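Local coordinates for protein alkylhydroperoxidase AhpD core (Rhodospirillum rubrum, PDB 2OUW) that probably acts as an oxidoreductase of the carboxymuconolactone decarboxylase family, reducing peroxides in the manner of AhpD, at residues D24-T29 and R51-V56. Sequence-based numbering, arbitrary orientation.
Sequences DDIRAT and RTWEQV. With ACY (acetic acid), chain H.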
ATOM      1  N   ASP B  24     -12.079 -28.415 -13.642  1.00 36.06           N
ATOM      2  CA  ASP B  24     -12.632 -28.720 -14.949  1.00 36.03           C
ATOM      3  C   ASP B  24     -13.479 -27.593 -15.489  1.00 34.42           C
ATOM      4  O   ASP B  24     -13.472 -27.364 -16.672  1.00 39.39           O
ATOM      5  CB  ASP B  24     -13.422 -30.017 -14.898  1.00 36.36           C
ATOM      6  CG  ASP B  24     -12.519 -31.227 -14.826  1.00 38.20           C
ATOM      7  OD1 ASP B  24     -11.305 -31.107 -15.132  1.00 41.44           O
ATOM      8  OD2 ASP B  24     -13.030 -32.291 -14.447  1.00 39.52           O
ATOM      9  N   ASP B  25     -14.206 -26.905 -14.624  1.00 32.97           N
ATOM     10  CA  ASP B  25     -14.950 -25.704 -15.004  1.00 34.15           C
ATOM     11  C   ASP B  25     -14.008 -24.563 -15.469  1.00 32.56           C
ATOM     12  O   ASP B  25     -14.270 -23.913 -16.470  1.00 30.81           O
ATOM     13  CB  ASP B  25     -15.812 -25.223 -13.839  1.00 33.14           C
ATOM     14  CG  ASP B  25     -16.923 -24.277 -14.290  1.00 39.68           C
ATOM     15  OD1 ASP B  25     -17.549 -24.570 -15.314  1.00 42.88           O
ATOM     16  OD2 ASP B  25     -17.185 -23.265 -13.625  1.00 41.91           O
ATOM     17  N   ILE B  26     -12.917 -24.334 -14.749  1.00 33.37           N
ATOM     18  CA  ILE B  26     -11.885 -23.390 -15.216  1.00 34.27           C
ATOM     19  C   ILE B  26     -11.407 -23.742 -16.623  1.00 32.81           C
ATOM     20  O   ILE B  26     -11.328 -22.887 -17.482  1.00 31.94           O
ATOM     21  CB  ILE B  26     -10.663 -23.314 -14.277  1.00 34.62           C
ATOM     22  CG1 ILE B  26     -11.103 -22.783 -12.907  1.00 33.92           C
ATOM     23  CG2 ILE B  26      -9.563 -22.407 -14.942  1.00 37.58           C
ATOM     24  CD1 ILE B  26     -10.067 -22.845 -11.785  1.00 34.76           C
ATOM     25  N   ARG B  27     -11.100 -25.006 -16.856  1.00 32.79           N
ATOM     26  CA  ARG B  27     -10.627 -25.430 -18.149  1.00 34.63           C
ATOM     27  C   ARG B  27     -11.697 -25.285 -19.214  1.00 34.59           C
ATOM     28  O   ARG B  27     -11.403 -24.902 -20.341  1.00 34.83           O
ATOM     29  CB  ARG B  27     -10.167 -26.880 -18.110  1.00 35.11           C
ATOM     30  CG  ARG B  27      -8.932 -27.087 -17.302  1.00 36.28           C
ATOM     31  CD  ARG B  27      -8.526 -28.551 -17.369  1.00 36.31           C
ATOM     32  NE  ARG B  27      -7.266 -28.724 -16.664  1.00 40.65           N
ATOM     33  CZ  ARG B  27      -7.118 -29.295 -15.469  1.00 41.57           C
ATOM     34  NH1 ARG B  27      -8.144 -29.872 -14.826  1.00 40.91           N
ATOM     35  NH2 ARG B  27      -5.901 -29.329 -14.943  1.00 40.53           N
ATOM     36  N   ALA B  28     -12.946 -25.594 -18.866  1.00 37.27           N
ATOM     37  CA  ALA B  28     -14.035 -25.518 -19.841  1.00 38.44           C
ATOM     38  C   ALA B  28     -14.299 -24.067 -20.179  1.00 38.67           C
ATOM     39  O   ALA B  28     -14.557 -23.742 -21.312  1.00 40.06           O
ATOM     40  CB  ALA B  28     -15.312 -26.194 -19.298  1.00 37.94           C
ATOM     41  N   THR B  29     -14.216 -23.212 -19.169  1.00 39.64           N
ATOM     42  CA  THR B  29     -14.510 -21.791 -19.293  1.00 39.42           C
ATOM     43  C   THR B  29     -13.442 -21.087 -20.110  1.00 41.40           C
ATOM     44  O   THR B  29     -13.756 -20.328 -21.023  1.00 41.43           O
ATOM     45  CB  THR B  29     -14.580 -21.135 -17.904  1.00 39.51           C
ATOM     46  OG1 THR B  29     -15.664 -21.690 -17.161  1.00 37.96           O
ATOM     47  CG2 THR B  29     -14.750 -19.646 -17.996  1.00 40.44           C
ATOM     48  N   ARG B  51     -15.560 -20.333  -3.914  1.00 37.00           N
ATOM     49  CA  ARG B  51     -15.994 -18.930  -3.758  1.00 38.36           C
ATOM     50  C   ARG B  51     -15.208 -17.972  -4.658  1.00 38.75           C
ATOM     51  O   ARG B  51     -15.734 -16.984  -5.160  1.00 40.91           O
ATOM     52  CB  ARG B  51     -15.817 -18.450  -2.311  1.00 39.48           C
ATOM     53  CG  ARG B  51     -16.888 -18.841  -1.343  1.00 43.81           C
ATOM     54  CD  ARG B  51     -16.910 -17.914  -0.135  1.00 45.23           C
ATOM     55  NE  ARG B  51     -15.625 -17.835   0.561  1.00 45.98           N
ATOM     56  CZ  ARG B  51     -15.148 -18.757   1.407  1.00 47.60           C
ATOM     57  NH1 ARG B  51     -15.835 -19.865   1.690  1.00 39.46           N
ATOM     58  NH2 ARG B  51     -13.968 -18.556   1.987  1.00 47.81           N
ATOM     59  N   THR B  52     -13.913 -18.227  -4.787  1.00 38.70           N
ATOM     60  CA  THR B  52     -13.052 -17.354  -5.547  1.00 38.26           C
ATOM     61  C   THR B  52     -13.334 -17.554  -7.034  1.00 39.21           C
ATOM     62  O   THR B  52     -13.575 -16.595  -7.780  1.00 38.25           O
ATOM     63  CB  THR B  52     -11.574 -17.641  -5.252  1.00 38.35           C
ATOM     64  OG1 THR B  52     -11.339 -17.641  -3.830  1.00 36.97           O
ATOM     65  CG2 THR B  52     -10.705 -16.596  -5.930  1.00 36.95           C
ATOM     66  N   TRP B  53     -13.324 -18.811  -7.467  1.00 38.76           N
ATOM     67  CA  TRP B  53     -13.626 -19.095  -8.850  1.00 38.08           C
ATOM     68  C   TRP B  53     -15.001 -18.586  -9.256  1.00 38.30           C
ATOM     69  O   TRP B  53     -15.121 -18.004 -10.336  1.00 37.35           O
ATOM     70  CB  TRP B  53     -13.507 -20.561  -9.170  1.00 37.14           C
ATOM     71  CG  TRP B  53     -14.005 -20.889 -10.538  1.00 34.87           C
ATOM     72  CD1 TRP B  53     -15.013 -21.726 -10.836  1.00 33.50           C
ATOM     73  CD2 TRP B  53     -13.535 -20.356 -11.791  1.00 34.68           C
ATOM     74  NE1 TRP B  53     -15.193 -21.781 -12.194  1.00 36.43           N
ATOM     75  CE2 TRP B  53     -14.297 -20.952 -12.803  1.00 34.93           C
ATOM     76  CE3 TRP B  53     -12.529 -19.453 -12.150  1.00 35.17           C
ATOM     77  CZ2 TRP B  53     -14.105 -20.671 -14.148  1.00 36.80           C
ATOM     78  CZ3 TRP B  53     -12.320 -19.186 -13.475  1.00 32.29           C
ATOM     79  CH2 TRP B  53     -13.119 -19.790 -14.472  1.00 34.57           C
ATOM     80  N   GLU B  54     -16.020 -18.766  -8.416  1.00 37.94           N
ATOM     81  CA  GLU B  54     -17.353 -18.299  -8.801  1.00 39.19           C
ATOM     82  C   GLU B  54     -17.382 -16.779  -9.029  1.00 40.88           C
ATOM     83  O   GLU B  54     -18.033 -16.300  -9.981  1.00 37.16           O
ATOM     84  CB  GLU B  54     -18.440 -18.738  -7.812  1.00 38.51           C
ATOM     85  CG  GLU B  54     -18.806 -20.267  -7.836  1.00 46.99           C
ATOM     86  CD  GLU B  54     -19.212 -20.839  -9.218  1.00 59.97           C
ATOM     87  OE1 GLU B  54     -19.930 -20.142  -9.973  1.00 69.98           O
ATOM     88  OE2 GLU B  54     -18.830 -22.002  -9.544  1.00 62.13           O
ATOM     89  N   GLN B  55     -16.682 -16.024  -8.172  1.00 40.53           N
ATOM     90  CA  GLN B  55     -16.550 -14.579  -8.384  1.00 42.37           C
ATOM     91  C   GLN B  55     -15.853 -14.240  -9.678  1.00 41.33           C
ATOM     92  O   GLN B  55     -16.311 -13.391 -10.439  1.00 42.06           O
ATOM     93  CB  GLN B  55     -15.765 -13.929  -7.259  1.00 43.20           C
ATOM     94  CG  GLN B  55     -16.587 -13.597  -6.080  1.00 42.46           C
ATOM     95  CD  GLN B  55     -15.730 -13.074  -4.955  1.00 50.86           C
ATOM     96  OE1 GLN B  55     -15.561 -11.845  -4.814  1.00 37.84           O
ATOM     97  NE2 GLN B  55     -15.142 -14.004  -4.166  1.00 42.79           N
ATOM     98  N   VAL B  56     -14.718 -14.888  -9.903  1.00 42.39           N
ATOM     99  CA  VAL B  56     -13.911 -14.611 -11.082  1.00 42.28           C
ATOM    100  C   VAL B  56     -14.753 -14.866 -12.338  1.00 45.63           C
ATOM    101  O   VAL B  56     -14.812 -14.028 -13.258  1.00 45.76           O
ATOM    102  CB  VAL B  56     -12.625 -15.443 -11.049  1.00 42.85           C
ATOM    103  CG1 VAL B  56     -11.927 -15.435 -12.375  1.00 39.58           C
ATOM    104  CG2 VAL B  56     -11.724 -14.912  -9.947  1.00 43.27           C
TER
HETATM  105  C   ACY H 139     -13.442 -20.975   4.587  1.00 73.12           C
HETATM  106  O   ACY H 139     -14.317 -20.138   4.904  1.00 73.46           O
HETATM  107  OXT ACY H 139     -13.673 -22.193   4.438  1.00 74.09           O
HETATM  108  CH3 ACY H 139     -12.036 -20.510   4.371  1.00 72.15           C
HETATM  109  O   HOH W   1     -17.455 -24.434 -10.518  1.00 53.17           O
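The indole of W53 reaches from helix 46-60 to helix 17-30, where D25, I26 and T29 receive it at one edge and over one face. W53 CG stands anti to its own backbone N (chi1 172°), which carries the ring toward helix 17-30; the axes of 24-29 and 51-56 run nearly parallel and approach to 11.4 Å. At the pyrrole edge W53 NE1 donates to D25 OD2 at 2.9 Å, an almost straight bond (N-H...acceptor angle 175°) with the oxygen in the ring plane. The carboxylate itself is turned 86° from that plane and is met on the anti side of OD2, somewhat out of its own plane. I26 comes over a face instead: I26 CG1 sits 3.5 Å from the centroid of the six-membered ring of W53, practically on the ring normal, in a CH-pi contact. Farther along the rim, T29 lies at the ring edge, its OG1 3.5 Å from W53 CZ2. T29 OG1 also donates to D25 O (2.7 Å), which accepts from T29 N as well. This is helix-helix packing within an all-helical subunit, and W39 of helix 37-42 packs edge-to-face with the same indole. E54 brings a second carboxylate close, E54 OE2 being 4.6 Å from D25 OD2; one water donates to both, weakly to D25. Replacing W53 by an alanine is likely to leave D25 OD2 without its indole donor and to open a gap beside I26. The contact thus combines apolar packing on a ring face with a single directional bond at its edge, which, with I26 on the face, probably helps hold the indole's rotation; the N-H and the shared water probably ease the repulsion between the two acidic groups.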